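Local coordinates for protein CDP-4-keto-6-deoxy-D-glucose-3-dehydrase (Yersinia pseudotuberculosis, PDB 3BB8) that probably takes part in forming 3,6-dideoxy sugars for lipopolysaccharide, as a pyridoxal-phosphate-dependent dehydratase acting on CDP-4-keto-6-deoxy-D-glucose, at residues Lys321-Ser326 against Tyr424-Phe429. The protein carries 1 engineered substitution. Residues are numbered along the deposited sequence; the frame is centred on the assembly and turned at random.
Sequences KDALQS and YVVSKF
Val426 packs its two methyl groups against Ala323, in the C-terminal part of helix 293-323, and also meets the adjoining Leu324. Its CG1 lies anti to the backbone N (chi1 166°), which leaves CG2 beside that N, where it touches both partners. CG2 meets Ala323 CB at 3.5 Å and Leu324 CD1 at 3.4 Å, while CG1 stands farther from Ala323 CB, at 4.1 Å. The side chains of Leu324 and Val426 pass each other pointing opposite ways, and Leu324 makes its contact through CD1, which also comes within 3.9 Å of Val426 CA. The same methyl continues to Phe429, one turn along helix 419-432, lying 4.1 Å from Phe429 CB and approaching the ring obliquely. Beneath this layer, Leu324 and Phe429 both rest on Ile349 of strand 347-351, and Phe429 also meets Phe409 and Ile411 of strand 408-411; the two helices thus pack together over the small antiparallel sheet.

No hydrogen bond joins the two segments. Ser427 OG donates to Tyr424 O at 2.8 Å, from the same face of the Tyr424 carbonyl plane as Lys428 N. Just beyond the paired residues, Ser326 OG is hydrogen-bonded to Glu430 OE1 on helix 419-432.

Between the two segments the contact is apolar and depends on van der Waals packing and side-chain burial, with a polar link at Glu430 beside it, distant from the pyridoxal phosphate pocket.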
ATOM      1  N   LYS A 321     -27.675   9.448 -22.198  1.00 42.22           N
ATOM      2  CA  LYS A 321     -27.224   9.796 -23.541  1.00 41.01           C
ATOM      3  C   LYS A 321     -28.387  10.057 -24.495  1.00 43.00           C
ATOM      4  O   LYS A 321     -28.305  10.927 -25.365  1.00 42.72           O
ATOM      5  CB  LYS A 321     -26.342   8.692 -24.129  1.00 37.11           C
ATOM      6  CG  LYS A 321     -25.782   9.064 -25.496  1.00 34.63           C
ATOM      7  CD  LYS A 321     -25.083   7.912 -26.181  1.00 35.65           C
ATOM      8  CE  LYS A 321     -24.617   8.313 -27.566  1.00 34.09           C
ATOM      9  NZ  LYS A 321     -24.031   7.178 -28.310  1.00 35.73           N
ATOM     10  N   ASP A 322     -29.457   9.284 -24.349  1.00 44.64           N
ATOM     11  CA  ASP A 322     -30.628   9.452 -25.199  1.00 45.46           C
ATOM     12  C   ASP A 322     -31.203  10.835 -24.936  1.00 43.31           C
ATOM     13  O   ASP A 322     -31.434  11.614 -25.857  1.00 43.78           O
ATOM     14  CB  ASP A 322     -31.678   8.389 -24.873  1.00 48.79           C
ATOM     15  CG  ASP A 322     -32.946   8.562 -25.684  1.00 51.96           C
ATOM     16  OD1 ASP A 322     -32.893   8.366 -26.920  1.00 52.52           O
ATOM     17  OD2 ASP A 322     -33.989   8.906 -25.084  1.00 52.89           O
ATOM     18  N   ALA A 323     -31.422  11.129 -23.662  1.00 40.67           N
ATOM     19  CA  ALA A 323     -31.955  12.410 -23.248  1.00 41.81           C
ATOM     20  C   ALA A 323     -31.072  13.591 -23.674  1.00 44.29           C
ATOM     21  O   ALA A 323     -31.578  14.628 -24.110  1.00 46.63           O
ATOM     22  CB  ALA A 323     -32.133  12.417 -21.747  1.00 37.81           C
ATOM     23  N   LEU A 324     -29.760  13.429 -23.548  1.00 45.44           N
ATOM     24  CA  LEU A 324     -28.798  14.478 -23.893  1.00 45.55           C
ATOM     25  C   LEU A 324     -28.567  14.642 -25.394  1.00 46.55           C
ATOM     26  O   LEU A 324     -27.782  15.487 -25.823  1.00 46.50           O
ATOM     27  CB  LEU A 324     -27.460  14.190 -23.206  1.00 44.90           C
ATOM     28  CG  LEU A 324     -26.945  15.158 -22.143  1.00 44.15           C
ATOM     29  CD1 LEU A 324     -28.077  15.686 -21.300  1.00 43.12           C
ATOM     30  CD2 LEU A 324     -25.910  14.432 -21.284  1.00 44.66           C
ATOM     31  N   GLN A 325     -29.244  13.837 -26.199  1.00 46.48           N
ATOM     32  CA  GLN A 325     -29.056  13.943 -27.635  1.00 47.45           C
ATOM     33  C   GLN A 325     -29.571  15.299 -28.131  1.00 47.15           C
ATOM     34  O   GLN A 325     -29.276  15.719 -29.247  1.00 46.56           O
ATOM     35  CB  GLN A 325     -29.804  12.820 -28.343  1.00 48.92           C
ATOM     36  CG  GLN A 325     -29.219  12.487 -29.698  1.00 52.68           C
ATOM     37  CD  GLN A 325     -28.075  11.506 -29.596  1.00 53.08           C
ATOM     38  OE1 GLN A 325     -27.332  11.300 -30.552  1.00 55.00           O
ATOM     39  NE2 GLN A 325     -27.938  10.877 -28.436  1.00 54.11           N
ATOM     40  N   SER A 326     -30.338  15.978 -27.286  1.00 46.31           N
ATOM     41  CA  SER A 326     -30.905  17.272 -27.630  1.00 46.78           C
ATOM     42  C   SER A 326     -29.864  18.384 -27.674  1.00 47.84           C
ATOM     43  O   SER A 326     -30.132  19.474 -28.184  1.00 48.43           O
ATOM     44  CB  SER A 326     -31.985  17.641 -26.622  1.00 46.77           C
ATOM     45  OG  SER A 326     -31.438  17.734 -25.322  1.00 48.76           O
ATOM     46  N   TYR A 424     -32.955  15.556 -14.002  1.00 43.44           N
ATOM     47  CA  TYR A 424     -32.615  16.870 -13.481  1.00 43.99           C
ATOM     48  C   TYR A 424     -31.354  17.395 -14.157  1.00 45.65           C
ATOM     49  O   TYR A 424     -31.278  18.571 -14.515  1.00 46.52           O
ATOM     50  CB  TYR A 424     -32.390  16.816 -11.971  1.00 43.46           C
ATOM     51  CG  TYR A 424     -31.821  18.103 -11.420  1.00 43.61           C
ATOM     52  CD1 TYR A 424     -32.614  19.245 -11.301  1.00 43.84           C
ATOM     53  CD2 TYR A 424     -30.476  18.199 -11.071  1.00 43.95           C
ATOM     54  CE1 TYR A 424     -32.079  20.451 -10.848  1.00 43.73           C
ATOM     55  CE2 TYR A 424     -29.931  19.398 -10.619  1.00 43.21           C
ATOM     56  CZ  TYR A 424     -30.737  20.517 -10.511  1.00 43.75           C
ATOM     57  OH  TYR A 424     -30.207  21.699 -10.063  1.00 45.76           O
ATOM     58  N   VAL A 425     -30.362  16.522 -14.316  1.00 44.37           N
ATOM     59  CA  VAL A 425     -29.115  16.906 -14.957  1.00 43.90           C
ATOM     60  C   VAL A 425     -29.399  17.360 -16.382  1.00 44.11           C
ATOM     61  O   VAL A 425     -28.919  18.409 -16.815  1.00 43.12           O
ATOM     62  CB  VAL A 425     -28.109  15.724 -14.978  1.00 43.70           C
ATOM     63  CG1 VAL A 425     -26.976  16.000 -15.956  1.00 38.48           C
ATOM     64  CG2 VAL A 425     -27.553  15.508 -13.584  1.00 43.20           C
ATOM     65  N   VAL A 426     -30.175  16.562 -17.105  1.00 44.11           N
ATOM     66  CA  VAL A 426     -30.527  16.874 -18.483  1.00 45.17           C
ATOM     67  C   VAL A 426     -31.205  18.241 -18.619  1.00 46.03           C
ATOM     68  O   VAL A 426     -30.937  18.976 -19.567  1.00 46.78           O
ATOM     69  CB  VAL A 426     -31.459  15.785 -19.084  1.00 44.16           C
ATOM     70  CG1 VAL A 426     -32.096  16.280 -20.371  1.00 43.14           C
ATOM     71  CG2 VAL A 426     -30.661  14.531 -19.378  1.00 42.60           C
ATOM     72  N   SER A 427     -32.075  18.586 -17.676  1.00 46.03           N
ATOM     73  CA  SER A 427     -32.767  19.866 -17.747  1.00 46.15           C
ATOM     74  C   SER A 427     -31.765  21.001 -17.572  1.00 46.15           C
ATOM     75  O   SER A 427     -31.939  22.092 -18.128  1.00 45.14           O
ATOM     76  CB  SER A 427     -33.866  19.953 -16.675  1.00 45.78           C
ATOM     77  OG  SER A 427     -33.335  20.214 -15.387  1.00 46.59           O
ATOM     78  N   LYS A 428     -30.710  20.743 -16.805  1.00 44.39           N
ATOM     79  CA  LYS A 428     -29.692  21.758 -16.584  1.00 43.39           C
ATOM     80  C   LYS A 428     -28.847  21.970 -17.835  1.00 42.40           C
ATOM     81  O   LYS A 428     -28.432  23.090 -18.125  1.00 42.20           O
ATOM     82  CB  LYS A 428     -28.820  21.387 -15.387  1.00 42.86           C
ATOM     83  CG  LYS A 428     -29.499  21.675 -14.058  1.00 44.42           C
ATOM     84  CD  LYS A 428     -29.863  23.142 -13.980  1.00 46.65           C
ATOM     85  CE  LYS A 428     -30.569  23.500 -12.689  1.00 50.36           C
ATOM     86  NZ  LYS A 428     -30.915  24.959 -12.661  1.00 51.68           N
ATOM     87  N   PHE A 429     -28.595  20.903 -18.585  1.00 41.57           N
ATOM     88  CA  PHE A 429     -27.823  21.044 -19.809  1.00 42.04           C
ATOM     89  C   PHE A 429     -28.668  21.839 -20.805  1.00 42.17           C
ATOM     90  O   PHE A 429     -28.174  22.742 -21.483  1.00 39.77           O
ATOM     91  CB  PHE A 429     -27.477  19.676 -20.400  1.00 42.62           C
ATOM     92  CG  PHE A 429     -26.118  19.166 -20.005  1.00 44.67           C
ATOM     93  CD1 PHE A 429     -25.900  18.620 -18.743  1.00 44.26           C
ATOM     94  CD2 PHE A 429     -25.053  19.226 -20.903  1.00 45.30           C
ATOM     95  CE1 PHE A 429     -24.640  18.137 -18.379  1.00 45.88           C
ATOM     96  CE2 PHE A 429     -23.789  18.748 -20.547  1.00 46.58           C
ATOM     97  CZ  PHE A 429     -23.583  18.201 -19.283  1.00 45.50           C
TER